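Local coordinates for ribosomal RNA processing protein 6 (PDB 4NLB) that probably degrades and trims RNA from its 3' end as a 3'-5' exoribonuclease of the nuclear exosome, here represented by its catalytic core, at residues Val48-Glu53 against Ile166-Asp171; Ala94-His99 against Arg152-Trp157; Glu81-Val86 against Tyr133-Val138. All coordinates share one frame; numbering follows the deposited sequence.

Contact 1: Val48-Glu53 against Ile166-Asp171; sequences VSVPSE and IVNLFD
Asn168 sends its carboxamide across to the backbone of Ser49, and the bond it makes is the polar centre of this contact. A chi1 of -83° carries the group out to the loop, where ND2 of Asn168 donates to O of Ser49 over 3.1 Å with a nearly straight N-H...O angle of 167°. The acceptor lies close to the plane of the amide, yet the nitrogen stands above the plane of the Ser49 carbonyl, a less than ideal approach at that end. Because ND2 also donates to the backbone O of Pro142, this buried nitrogen is gripped by two acceptors, which fixes the rotation of the amide and supports the placing of its N and O. Apolar groups close round it. CD of Pro51 comes from the opposite direction to within 3.6 Å of Asn168 ND2, while OD1 of Asn168 faces CA of Val50 at 3.8 Å. Val48 holds CG1 opposite its own backbone N (chi1 160°), and that branch serves two partners: it lies 3.5 Å from Asn168 ND2 and 3.6 Å from CG1 of Val167, the two valines meeting at about a right angle. The loop 48-53 thus meets the connection that leads into edge strand 169-171, the strand that ends the beta-alpha-beta unit 145-148, 152-162, 169-171 of an RNase H-like exonuclease fold.

Contact 2: Ala94-His99 against Arg152-Trp157; sequences AVDLEH and REDVRW
Asp96 approaches Asp154 obliquely, acid against acid, OD1 of the first 3.6 Å from OD2 of the second. The CB of Asp96 departs from the helix, but chi1 of -157° brings OD1 round to Asp154. A water 2.8 Å from Asp96 OD1 and 3.3 Å from Asp154 OD1 is placed to donate to both, but has more acceptors in reach than protons, so both bonds need not hold at once. With Asp222, close to both Asp96 and Glu98, this acidic cluster is consistent with the metal-binding site of DEDD exonucleases. Leu97 points at the helix and passes the edge of Trp157, its CB 3.8 Å from CE3 and near the ring plane. His99 then lies flat on Trp157: the imidazole and the five-membered ring are 3.9 Å apart at their centroids with planes inclined by 4°, and His99 CB is 3.6 Å from the centroid of the six-membered ring, over the face, a CH-pi contact. CB of Glu153 backs the other indole face. The axes of the two short segments cross at 77°. Strand 92-100 runs between strands 108-115 and 145-148, with helix 152-162 against the side of Leu97 and His99, and helix 213-224 meeting Ala94, Asp96 and Glu98.

Contact 3: Glu81-Val86 against Tyr133-Val138; sequences EALVAV and YLMAPV
Val84 points into the second segment, where both its methyl groups meet O of Leu134, while CG2 also reaches Met135 and CG1 also reaches Val138. In apolar packing, CG2 of Val84 meets CG of Met135 at 3.9 Å and CG1 of Val84 meets CG2 of Val138 at 3.8 Å, the two valines crossing at a slant. The chi1 of 166° sets CG1 of Val84 opposite the backbone N. Met135 bends at both chi2 and chi3, which brings its methyl beside Val84 and within reach of Leu83: CE stands 4.4 Å from CD2 of Leu83, a looser contact at the limit of packing. A second kind of contact is between methyl groups and backbone oxygens. O of Leu134 has Val84 CG2 at 3.5 Å and CG1 at 3.6 Å, and in return CG2 of Val138 lies 3.6 Å from O of Val84. The 6.0 Å between CA of Val84 and CA of Met135 is consistent with backbones this close. At the margin, the aliphatic part of a charged residue takes part: Glu81 CG rests 3.9 Å from Leu134 CD1, and the chain is extended beyond CG. Beyond the two segments, Leu83 and Met135 both touch Ile114 of strand 108-115, so helix 77-87 and the 3-10 segment that leads into helix 136-139 together pack on the sheet. The contact joins two connections between parallel strands, 71-74 to 92-100 and 120-124 to 145-148, of the RNase H-like exonuclease domain.

In the fold
The three contacts share one mixed sheet whose order, 71-74, 120-124, 108-115, 92-100, 145-148, 169-171, contains the five-strand core of the RNase H-like fold plus an added edge strand. Contact 2 is built on a central strand, contact 1 lies at the 169-171 edge, and contact 3 packs on strands 108-115 and 120-124. Their centres lie 17 to 18 Å apart. Contacts 1 and 2 touch, CD1 of Ile166 packing 3.7 Å from CG2 of Val155, as helix 152-162 is followed in the chain by strand 169-171. Contact 1 encloses both others, whose segments alternate. The early loop 48-53 thereby joins the sheet edge, while contact 2 places the probable active-site acids near the chain's centre.

Contact 1: Val48-Glu53 against Ile166-Asp171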
ATOM      1  N   VAL A  48       9.337  -9.964 -21.452  1.00 34.11           N
ATOM      2  CA  VAL A  48       8.070 -10.695 -21.510  1.00 34.15           C
ATOM      3  C   VAL A  48       7.013  -9.919 -22.276  1.00 39.46           C
ATOM      4  O   VAL A  48       6.768  -8.734 -22.001  1.00 38.98           O
ATOM      5  CB  VAL A  48       7.588 -11.147 -20.093  1.00 36.55           C
ATOM      6  CG1 VAL A  48       6.097 -11.460 -20.064  1.00 35.53           C
ATOM      7  CG2 VAL A  48       8.390 -12.347 -19.608  1.00 36.47           C
ATOM      8  N   SER A  49       6.389 -10.610 -23.245  1.00 36.57           N
ATOM      9  CA  SER A  49       5.301 -10.078 -24.058  1.00 36.72           C
ATOM     10  C   SER A  49       3.947 -10.460 -23.463  1.00 40.26           C
ATOM     11  O   SER A  49       3.843 -11.374 -22.634  1.00 38.50           O
ATOM     12  CB  SER A  49       5.414 -10.550 -25.504  1.00 40.35           C
ATOM     13  OG  SER A  49       5.545 -11.957 -25.565  1.00 48.18           O
ATOM     14  N   VAL A  50       2.913  -9.719 -23.879  1.00 37.42           N
ATOM     15  CA  VAL A  50       1.522  -9.894 -23.470  1.00 36.26           C
ATOM     16  C   VAL A  50       1.029 -11.163 -24.162  1.00 39.04           C
ATOM     17  O   VAL A  50       1.366 -11.355 -25.331  1.00 38.67           O
ATOM     18  CB  VAL A  50       0.676  -8.650 -23.868  1.00 40.37           C
ATOM     19  CG1 VAL A  50      -0.766  -8.782 -23.396  1.00 39.99           C
ATOM     20  CG2 VAL A  50       1.298  -7.363 -23.334  1.00 39.86           C
ATOM     21  N   PRO A  51       0.297 -12.072 -23.471  1.00 35.29           N
ATOM     22  CA  PRO A  51      -0.188 -13.285 -24.168  1.00 34.96           C
ATOM     23  C   PRO A  51      -1.074 -12.873 -25.334  1.00 37.01           C
ATOM     24  O   PRO A  51      -1.978 -12.074 -25.144  1.00 34.67           O
ATOM     25  CB  PRO A  51      -0.938 -14.076 -23.078  1.00 36.06           C
ATOM     26  CG  PRO A  51      -0.490 -13.468 -21.774  1.00 39.86           C
ATOM     27  CD  PRO A  51      -0.177 -12.026 -22.070  1.00 35.31           C
ATOM     28  N   SER A  52      -0.717 -13.309 -26.558  1.00 35.15           N
ATOM     29  CA  SER A  52      -1.383 -12.975 -27.823  1.00 35.74           C
ATOM     30  C   SER A  52      -2.910 -13.170 -27.830  1.00 41.05           C
ATOM     31  O   SER A  52      -3.623 -12.410 -28.489  1.00 40.98           O
ATOM     32  CB  SER A  52      -0.750 -13.754 -28.971  1.00 39.37           C
ATOM     33  OG  SER A  52       0.662 -13.619 -28.956  1.00 48.25           O
ATOM     34  N   GLU A  53      -3.406 -14.190 -27.119  1.00 38.14           N
ATOM     35  CA  GLU A  53      -4.838 -14.482 -27.053  1.00 38.22           C
ATOM     36  C   GLU A  53      -5.595 -13.467 -26.172  1.00 41.23           C
ATOM     37  O   GLU A  53      -6.825 -13.348 -26.257  1.00 41.33           O
ATOM     38  CB  GLU A  53      -5.077 -15.944 -26.641  1.00 40.07           C
ATOM     39  CG  GLU A  53      -4.460 -16.924 -27.636  1.00 52.56           C
ATOM     40  CD  GLU A  53      -5.156 -18.260 -27.807  1.00 87.21           C
ATOM     41  OE1 GLU A  53      -5.185 -19.046 -26.832  1.00 90.28           O
ATOM     42  OE2 GLU A  53      -5.616 -18.549 -28.937  1.00 89.46           O
ATOM     43  N   ILE A 166       4.962  -8.388 -10.235  1.00 20.31           N
ATOM     44  CA  ILE A 166       3.958  -8.719 -11.242  1.00 21.25           C
ATOM     45  C   ILE A 166       4.491  -8.738 -12.675  1.00 27.47           C
ATOM     46  O   ILE A 166       4.975  -7.719 -13.181  1.00 27.02           O
ATOM     47  CB  ILE A 166       2.693  -7.823 -11.144  1.00 23.72           C
ATOM     48  CG1 ILE A 166       2.316  -7.484  -9.695  1.00 22.72           C
ATOM     49  CG2 ILE A 166       1.513  -8.444 -11.906  1.00 24.65           C
ATOM     50  CD1 ILE A 166       1.807  -6.096  -9.559  1.00 29.92           C
ATOM     51  N   VAL A 167       4.358  -9.909 -13.328  1.00 24.03           N
ATOM     52  CA  VAL A 167       4.696 -10.098 -14.728  1.00 25.24           C
ATOM     53  C   VAL A 167       3.329 -10.192 -15.446  1.00 30.43           C
ATOM     54  O   VAL A 167       2.510 -11.047 -15.111  1.00 30.50           O
ATOM     55  CB  VAL A 167       5.614 -11.334 -14.974  1.00 30.12           C
ATOM     56  CG1 VAL A 167       5.862 -11.544 -16.464  1.00 30.26           C
ATOM     57  CG2 VAL A 167       6.944 -11.189 -14.233  1.00 30.15           C
ATOM     58  N   ASN A 168       3.071  -9.267 -16.381  1.00 25.69           N
ATOM     59  CA  ASN A 168       1.840  -9.125 -17.158  1.00 25.03           C
ATOM     60  C   ASN A 168       0.668  -8.632 -16.309  1.00 28.64           C
ATOM     61  O   ASN A 168      -0.416  -9.218 -16.286  1.00 28.71           O
ATOM     62  CB  ASN A 168       1.490 -10.355 -18.011  1.00 24.59           C
ATOM     63  CG  ASN A 168       2.250 -10.326 -19.319  1.00 42.50           C
ATOM     64  OD1 ASN A 168       2.619  -9.262 -19.839  1.00 40.14           O
ATOM     65  ND2 ASN A 168       2.560 -11.483 -19.854  1.00 32.81           N
ATOM     66  N   LEU A 169       0.896  -7.461 -15.688  1.00 24.35           N
ATOM     67  CA  LEU A 169      -0.076  -6.690 -14.961  1.00 23.01           C
ATOM     68  C   LEU A 169      -0.916  -5.941 -15.995  1.00 26.88           C
ATOM     69  O   LEU A 169      -0.384  -5.454 -17.005  1.00 25.65           O
ATOM     70  CB  LEU A 169       0.645  -5.661 -14.064  1.00 22.94           C
ATOM     71  CG  LEU A 169      -0.150  -4.442 -13.531  1.00 26.91           C
ATOM     72  CD1 LEU A 169      -1.188  -4.861 -12.508  1.00 27.41           C
ATOM     73  CD2 LEU A 169       0.761  -3.441 -12.905  1.00 27.15           C
ATOM     74  N   PHE A 170      -2.231  -5.846 -15.728  1.00 22.93           N
ATOM     75  CA  PHE A 170      -3.135  -5.030 -16.504  1.00 22.78           C
ATOM     76  C   PHE A 170      -3.919  -4.199 -15.511  1.00 26.28           C
ATOM     77  O   PHE A 170      -4.669  -4.747 -14.704  1.00 24.50           O
ATOM     78  CB  PHE A 170      -4.057  -5.842 -17.429  1.00 24.94           C
ATOM     79  CG  PHE A 170      -4.972  -4.979 -18.281  1.00 26.06           C
ATOM     80  CD1 PHE A 170      -6.153  -4.461 -17.762  1.00 27.62           C
ATOM     81  CD2 PHE A 170      -4.649  -4.688 -19.599  1.00 27.84           C
ATOM     82  CE1 PHE A 170      -7.003  -3.691 -18.553  1.00 28.78           C
ATOM     83  CE2 PHE A 170      -5.492  -3.903 -20.385  1.00 30.34           C
ATOM     84  CZ  PHE A 170      -6.668  -3.419 -19.862  1.00 28.42           C
ATOM     85  N   ASP A 171      -3.723  -2.869 -15.563  1.00 23.29           N
ATOM     86  CA  ASP A 171      -4.409  -1.915 -14.696  1.00 21.14           C
ATOM     87  C   ASP A 171      -5.680  -1.407 -15.380  1.00 26.26           C
ATOM     88  O   ASP A 171      -5.606  -0.804 -16.452  1.00 25.95           O
ATOM     89  CB  ASP A 171      -3.478  -0.758 -14.316  1.00 21.12           C
ATOM     90  CG  ASP A 171      -3.976   0.114 -13.177  1.00 26.36           C
ATOM     91  OD1 ASP A 171      -5.199   0.219 -12.998  1.00 28.62           O
ATOM     92  OD2 ASP A 171      -3.141   0.704 -12.478  1.00 26.38           O
TER

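Contact 2: Ala94-His99 against Arg152-Trp157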
ATOM      1  N   ALA A  94      -8.122 -11.410 -10.703  1.00 23.91           N
ATOM      2  CA  ALA A  94      -8.323 -10.038 -10.242  1.00 23.27           C
ATOM      3  C   ALA A  94      -7.746  -9.953  -8.859  1.00 27.46           C
ATOM      4  O   ALA A  94      -7.938 -10.859  -8.049  1.00 28.20           O
ATOM      5  CB  ALA A  94      -9.795  -9.658 -10.243  1.00 23.98           C
ATOM      6  N   VAL A  95      -6.968  -8.901  -8.602  1.00 22.44           N
ATOM      7  CA  VAL A  95      -6.284  -8.754  -7.334  1.00 21.29           C
ATOM      8  C   VAL A  95      -6.473  -7.371  -6.742  1.00 27.32           C
ATOM      9  O   VAL A  95      -6.467  -6.375  -7.453  1.00 25.68           O
ATOM     10  CB  VAL A  95      -4.773  -9.140  -7.438  1.00 23.69           C
ATOM     11  CG1 VAL A  95      -4.131  -9.284  -6.055  1.00 22.82           C
ATOM     12  CG2 VAL A  95      -4.570 -10.422  -8.251  1.00 23.63           C
ATOM     13  N   ASP A  96      -6.634  -7.330  -5.418  1.00 27.12           N
ATOM     14  CA  ASP A  96      -6.706  -6.114  -4.622  1.00 27.12           C
ATOM     15  C   ASP A  96      -6.032  -6.353  -3.288  1.00 27.19           C
ATOM     16  O   ASP A  96      -5.893  -7.500  -2.851  1.00 25.10           O
ATOM     17  CB  ASP A  96      -8.136  -5.587  -4.431  1.00 29.85           C
ATOM     18  CG  ASP A  96      -8.133  -4.097  -4.122  1.00 43.71           C
ATOM     19  OD1 ASP A  96      -7.228  -3.387  -4.624  1.00 44.42           O
ATOM     20  OD2 ASP A  96      -9.002  -3.651  -3.340  1.00 52.91           O
ATOM     21  N   LEU A  97      -5.606  -5.263  -2.658  1.00 22.58           N
ATOM     22  CA  LEU A  97      -4.893  -5.250  -1.394  1.00 22.18           C
ATOM     23  C   LEU A  97      -5.523  -4.240  -0.471  1.00 25.22           C
ATOM     24  O   LEU A  97      -5.934  -3.180  -0.917  1.00 24.99           O
ATOM     25  CB  LEU A  97      -3.419  -4.852  -1.646  1.00 22.37           C
ATOM     26  CG  LEU A  97      -2.345  -5.944  -1.785  1.00 27.47           C
ATOM     27  CD1 LEU A  97      -2.623  -6.889  -2.895  1.00 28.20           C
ATOM     28  CD2 LEU A  97      -0.984  -5.324  -2.011  1.00 30.23           C
ATOM     29  N   GLU A  98      -5.583  -4.567   0.814  1.00 23.15           N
ATOM     30  CA  GLU A  98      -6.029  -3.680   1.886  1.00 23.33           C
ATOM     31  C   GLU A  98      -4.790  -3.406   2.749  1.00 26.18           C
ATOM     32  O   GLU A  98      -3.956  -4.298   2.942  1.00 24.52           O
ATOM     33  CB  GLU A  98      -7.216  -4.262   2.678  1.00 25.25           C
ATOM     34  CG  GLU A  98      -8.533  -4.238   1.901  1.00 35.15           C
ATOM     35  CD  GLU A  98      -8.949  -2.929   1.253  1.00 45.90           C
ATOM     36  OE1 GLU A  98      -8.697  -1.861   1.851  1.00 41.60           O
ATOM     37  OE2 GLU A  98      -9.541  -2.969   0.151  1.00 51.14           O
ATOM     38  N   HIS A  99      -4.617  -2.160   3.176  1.00 23.86           N
ATOM     39  CA  HIS A  99      -3.396  -1.721   3.862  1.00 23.70           C
ATOM     40  C   HIS A  99      -3.664  -0.984   5.173  1.00 28.66           C
ATOM     41  O   HIS A  99      -4.784  -0.522   5.410  1.00 27.47           O
ATOM     42  CB  HIS A  99      -2.664  -0.803   2.868  1.00 23.49           C
ATOM     43  CG  HIS A  99      -1.243  -0.428   3.182  1.00 26.19           C
ATOM     44  ND1 HIS A  99      -0.912   0.857   3.559  1.00 27.06           N
ATOM     45  CD2 HIS A  99      -0.097  -1.132   3.002  1.00 26.64           C
ATOM     46  CE1 HIS A  99       0.406   0.872   3.671  1.00 25.99           C
ATOM     47  NE2 HIS A  99       0.938  -0.298   3.346  1.00 26.13           N
ATOM     48  N   ARG A 152      -0.900   1.599  -8.576  1.00 27.09           N
ATOM     49  CA  ARG A 152       0.299   2.342  -8.140  1.00 29.32           C
ATOM     50  C   ARG A 152       0.792   1.975  -6.730  1.00 35.38           C
ATOM     51  O   ARG A 152       1.972   1.671  -6.572  1.00 37.22           O
ATOM     52  CB  ARG A 152       0.159   3.869  -8.280  1.00 31.37           C
ATOM     53  CG  ARG A 152       1.528   4.559  -8.385  1.00 46.72           C
ATOM     54  CD  ARG A 152       1.437   5.961  -8.951  1.00 63.25           C
ATOM     55  NE  ARG A 152       2.371   6.165 -10.060  1.00 75.27           N
ATOM     56  CZ  ARG A 152       2.077   5.948 -11.339  1.00 94.21           C
ATOM     57  NH1 ARG A 152       0.874   5.508 -11.687  1.00 84.69           N
ATOM     58  NH2 ARG A 152       2.985   6.168 -12.279  1.00 84.65           N
ATOM     59  N   GLU A 153      -0.096   1.994  -5.733  1.00 30.87           N
ATOM     60  CA  GLU A 153       0.235   1.659  -4.352  1.00 29.89           C
ATOM     61  C   GLU A 153       0.528   0.165  -4.187  1.00 30.10           C
ATOM     62  O   GLU A 153       1.555  -0.183  -3.611  1.00 28.85           O
ATOM     63  CB  GLU A 153      -0.899   2.096  -3.418  1.00 31.55           C
ATOM     64  CG  GLU A 153      -0.947   3.605  -3.206  1.00 48.64           C
ATOM     65  CD  GLU A 153      -2.062   4.131  -2.319  1.00 70.18           C
ATOM     66  OE1 GLU A 153      -3.234   3.728  -2.512  1.00 62.57           O
ATOM     67  OE2 GLU A 153      -1.764   4.984  -1.453  1.00 60.96           O
ATOM     68  N   ASP A 154      -0.340  -0.696  -4.746  1.00 25.54           N
ATOM     69  CA  ASP A 154      -0.271  -2.161  -4.697  1.00 25.28           C
ATOM     70  C   ASP A 154       1.058  -2.734  -5.129  1.00 27.09           C
ATOM     71  O   ASP A 154       1.616  -3.583  -4.431  1.00 26.54           O
ATOM     72  CB  ASP A 154      -1.415  -2.797  -5.502  1.00 27.07           C
ATOM     73  CG  ASP A 154      -2.779  -2.507  -4.943  1.00 40.92           C
ATOM     74  OD1 ASP A 154      -2.869  -1.749  -3.961  1.00 43.93           O
ATOM     75  OD2 ASP A 154      -3.755  -3.056  -5.466  1.00 50.10           O
ATOM     76  N   VAL A 155       1.573  -2.259  -6.255  1.00 23.42           N
ATOM     77  CA  VAL A 155       2.856  -2.685  -6.827  1.00 23.62           C
ATOM     78  C   VAL A 155       3.991  -2.526  -5.786  1.00 26.40           C
ATOM     79  O   VAL A 155       4.799  -3.432  -5.603  1.00 25.34           O
ATOM     80  CB  VAL A 155       3.114  -1.936  -8.163  1.00 27.58           C
ATOM     81  CG1 VAL A 155       4.575  -2.010  -8.592  1.00 28.69           C
ATOM     82  CG2 VAL A 155       2.217  -2.482  -9.256  1.00 27.24           C
ATOM     83  N   ARG A 156       3.997  -1.396  -5.082  1.00 23.31           N
ATOM     84  CA  ARG A 156       4.992  -1.049  -4.067  1.00 22.71           C
ATOM     85  C   ARG A 156       4.794  -1.847  -2.773  1.00 22.54           C
ATOM     86  O   ARG A 156       5.770  -2.316  -2.187  1.00 19.81           O
ATOM     87  CB  ARG A 156       4.988   0.475  -3.822  1.00 21.41           C
ATOM     88  CG  ARG A 156       5.516   1.247  -5.020  1.00 30.98           C
ATOM     89  CD  ARG A 156       5.179   2.721  -4.927  1.00 38.08           C
ATOM     90  NE  ARG A 156       5.377   3.401  -6.211  1.00 46.62           N
ATOM     91  CZ  ARG A 156       6.257   4.377  -6.420  1.00 67.93           C
ATOM     92  NH1 ARG A 156       7.031   4.812  -5.427  1.00 61.11           N
ATOM     93  NH2 ARG A 156       6.368   4.930  -7.618  1.00 53.05           N
ATOM     94  N   TRP A 157       3.529  -2.030  -2.365  1.00 19.58           N
ATOM     95  CA  TRP A 157       3.135  -2.778  -1.172  1.00 19.88           C
ATOM     96  C   TRP A 157       3.568  -4.243  -1.297  1.00 23.96           C
ATOM     97  O   TRP A 157       4.133  -4.799  -0.352  1.00 22.85           O
ATOM     98  CB  TRP A 157       1.619  -2.681  -0.960  1.00 19.56           C
ATOM     99  CG  TRP A 157       1.075  -1.301  -0.676  1.00 21.72           C
ATOM    100  CD1 TRP A 157       1.783  -0.172  -0.377  1.00 25.00           C
ATOM    101  CD2 TRP A 157      -0.311  -0.934  -0.605  1.00 22.04           C
ATOM    102  NE1 TRP A 157       0.924   0.873  -0.131  1.00 25.33           N
ATOM    103  CE2 TRP A 157      -0.367   0.439  -0.287  1.00 26.77           C
ATOM    104  CE3 TRP A 157      -1.519  -1.633  -0.801  1.00 23.54           C
ATOM    105  CZ2 TRP A 157      -1.584   1.124  -0.132  1.00 26.60           C
ATOM    106  CZ3 TRP A 157      -2.719  -0.944  -0.696  1.00 25.04           C
ATOM    107  CH2 TRP A 157      -2.747   0.415  -0.358  1.00 25.95           C
TER
HETATM  108  O   HOH W   1      -6.056  -1.017  -3.786  1.00 48.32           O

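Contact 3: Glu81-Val86 against Tyr133-Val138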
ATOM      1  N   GLU A  81      -0.981 -22.437  -0.177  1.00 24.21           N
ATOM      2  CA  GLU A  81      -0.413 -23.345  -1.175  1.00 24.73           C
ATOM      3  C   GLU A  81      -1.504 -23.909  -2.112  1.00 30.50           C
ATOM      4  O   GLU A  81      -1.308 -23.903  -3.327  1.00 30.76           O
ATOM      5  CB  GLU A  81       0.351 -24.474  -0.481  1.00 26.35           C
ATOM      6  CG  GLU A  81       1.704 -24.018   0.034  1.00 34.72           C
ATOM      7  CD  GLU A  81       2.519 -25.082   0.733  1.00 55.94           C
ATOM      8  OE1 GLU A  81       1.977 -25.738   1.653  1.00 44.04           O
ATOM      9  OE2 GLU A  81       3.719 -25.218   0.400  1.00 53.55           O
ATOM     10  N   ALA A  82      -2.656 -24.361  -1.545  1.00 26.51           N
ATOM     11  CA  ALA A  82      -3.794 -24.882  -2.310  1.00 25.91           C
ATOM     12  C   ALA A  82      -4.379 -23.806  -3.242  1.00 29.69           C
ATOM     13  O   ALA A  82      -4.734 -24.112  -4.384  1.00 29.62           O
ATOM     14  CB  ALA A  82      -4.863 -25.416  -1.374  1.00 26.23           C
ATOM     15  N   LEU A  83      -4.447 -22.550  -2.760  1.00 25.81           N
ATOM     16  CA  LEU A  83      -4.921 -21.401  -3.531  1.00 25.31           C
ATOM     17  C   LEU A  83      -3.967 -21.152  -4.722  1.00 30.51           C
ATOM     18  O   LEU A  83      -4.437 -21.083  -5.849  1.00 30.97           O
ATOM     19  CB  LEU A  83      -5.070 -20.145  -2.645  1.00 24.69           C
ATOM     20  CG  LEU A  83      -5.095 -18.788  -3.385  1.00 29.09           C
ATOM     21  CD1 LEU A  83      -6.292 -18.678  -4.322  1.00 29.49           C
ATOM     22  CD2 LEU A  83      -5.067 -17.636  -2.430  1.00 27.85           C
ATOM     23  N   VAL A  84      -2.642 -21.054  -4.477  1.00 27.11           N
ATOM     24  CA  VAL A  84      -1.625 -20.878  -5.531  1.00 26.74           C
ATOM     25  C   VAL A  84      -1.823 -21.911  -6.671  1.00 28.56           C
ATOM     26  O   VAL A  84      -1.768 -21.523  -7.846  1.00 27.78           O
ATOM     27  CB  VAL A  84      -0.179 -20.880  -4.949  1.00 30.69           C
ATOM     28  CG1 VAL A  84       0.895 -21.032  -6.040  1.00 30.65           C
ATOM     29  CG2 VAL A  84       0.065 -19.631  -4.112  1.00 29.46           C
ATOM     30  N   ALA A  85      -2.118 -23.192  -6.317  1.00 24.70           N
ATOM     31  CA  ALA A  85      -2.348 -24.298  -7.266  1.00 24.99           C
ATOM     32  C   ALA A  85      -3.609 -24.067  -8.110  1.00 30.34           C
ATOM     33  O   ALA A  85      -3.625 -24.408  -9.296  1.00 31.60           O
ATOM     34  CB  ALA A  85      -2.470 -25.610  -6.516  1.00 26.43           C
ATOM     35  N   VAL A  86      -4.656 -23.482  -7.496  1.00 26.19           N
ATOM     36  CA  VAL A  86      -5.905 -23.110  -8.160  1.00 25.69           C
ATOM     37  C   VAL A  86      -5.615 -21.968  -9.188  1.00 30.90           C
ATOM     38  O   VAL A  86      -6.061 -22.055 -10.348  1.00 33.52           O
ATOM     39  CB  VAL A  86      -6.993 -22.744  -7.109  1.00 28.04           C
ATOM     40  CG1 VAL A  86      -7.963 -21.697  -7.612  1.00 27.04           C
ATOM     41  CG2 VAL A  86      -7.747 -23.980  -6.645  1.00 28.55           C
ATOM     42  N   TYR A 133       5.633 -15.385  -0.243  1.00 22.08           N
ATOM     43  CA  TYR A 133       6.584 -15.618  -1.323  1.00 22.64           C
ATOM     44  C   TYR A 133       6.168 -16.821  -2.155  1.00 27.62           C
ATOM     45  O   TYR A 133       6.622 -16.966  -3.299  1.00 28.47           O
ATOM     46  CB  TYR A 133       8.015 -15.799  -0.780  1.00 24.53           C
ATOM     47  CG  TYR A 133       8.207 -17.071   0.015  1.00 27.62           C
ATOM     48  CD1 TYR A 133       8.483 -18.280  -0.618  1.00 28.53           C
ATOM     49  CD2 TYR A 133       8.105 -17.071   1.403  1.00 29.43           C
ATOM     50  CE1 TYR A 133       8.638 -19.457   0.109  1.00 27.54           C
ATOM     51  CE2 TYR A 133       8.251 -18.249   2.139  1.00 30.80           C
ATOM     52  CZ  TYR A 133       8.523 -19.435   1.488  1.00 33.87           C
ATOM     53  OH  TYR A 133       8.692 -20.582   2.219  1.00 36.41           O
ATOM     54  N   LEU A 134       5.302 -17.686  -1.585  1.00 24.01           N
ATOM     55  CA  LEU A 134       4.769 -18.872  -2.276  1.00 23.92           C
ATOM     56  C   LEU A 134       3.837 -18.503  -3.413  1.00 27.57           C
ATOM     57  O   LEU A 134       3.505 -19.356  -4.219  1.00 27.47           O
ATOM     58  CB  LEU A 134       4.108 -19.875  -1.312  1.00 23.71           C
ATOM     59  CG  LEU A 134       5.056 -20.587  -0.370  1.00 27.91           C
ATOM     60  CD1 LEU A 134       4.291 -21.231   0.736  1.00 28.65           C
ATOM     61  CD2 LEU A 134       5.920 -21.602  -1.112  1.00 29.85           C
ATOM     62  N   MET A 135       3.442 -17.230  -3.491  1.00 25.49           N
ATOM     63  CA  MET A 135       2.605 -16.682  -4.561  1.00 25.73           C
ATOM     64  C   MET A 135       3.415 -16.250  -5.798  1.00 25.52           C
ATOM     65  O   MET A 135       2.821 -15.965  -6.840  1.00 26.05           O
ATOM     66  CB  MET A 135       1.773 -15.512  -4.020  1.00 28.63           C
ATOM     67  CG  MET A 135       0.784 -15.949  -2.958  1.00 33.51           C
ATOM     68  SD  MET A 135      -0.741 -15.024  -3.087  1.00 38.72           S
ATOM     69  CE  MET A 135      -1.539 -15.905  -4.352  1.00 34.51           C
ATOM     70  N   ALA A 136       4.761 -16.225  -5.701  1.00 20.56           N
ATOM     71  CA  ALA A 136       5.643 -15.847  -6.816  1.00 20.28           C
ATOM     72  C   ALA A 136       5.392 -16.645  -8.063  1.00 26.04           C
ATOM     73  O   ALA A 136       5.288 -16.009  -9.111  1.00 28.51           O
ATOM     74  CB  ALA A 136       7.112 -15.901  -6.425  1.00 21.16           C
ATOM     75  N   PRO A 137       5.166 -17.989  -8.030  1.00 23.00           N
ATOM     76  CA  PRO A 137       4.856 -18.698  -9.288  1.00 22.90           C
ATOM     77  C   PRO A 137       3.680 -18.111 -10.070  1.00 25.75           C
ATOM     78  O   PRO A 137       3.722 -18.134 -11.290  1.00 26.80           O
ATOM     79  CB  PRO A 137       4.541 -20.112  -8.805  1.00 24.80           C
ATOM     80  CG  PRO A 137       5.337 -20.267  -7.562  1.00 28.79           C
ATOM     81  CD  PRO A 137       5.217 -18.948  -6.898  1.00 23.87           C
ATOM     82  N   VAL A 138       2.661 -17.570  -9.375  1.00 21.06           N
ATOM     83  CA  VAL A 138       1.464 -16.963  -9.965  1.00 21.79           C
ATOM     84  C   VAL A 138       1.759 -15.537 -10.487  1.00 27.14           C
ATOM     85  O   VAL A 138       1.439 -15.214 -11.642  1.00 25.51           O
ATOM     86  CB  VAL A 138       0.266 -16.967  -8.969  1.00 24.75           C
ATOM     87  CG1 VAL A 138      -0.944 -16.247  -9.555  1.00 23.32           C
ATOM     88  CG2 VAL A 138      -0.113 -18.388  -8.553  1.00 24.93           C
TER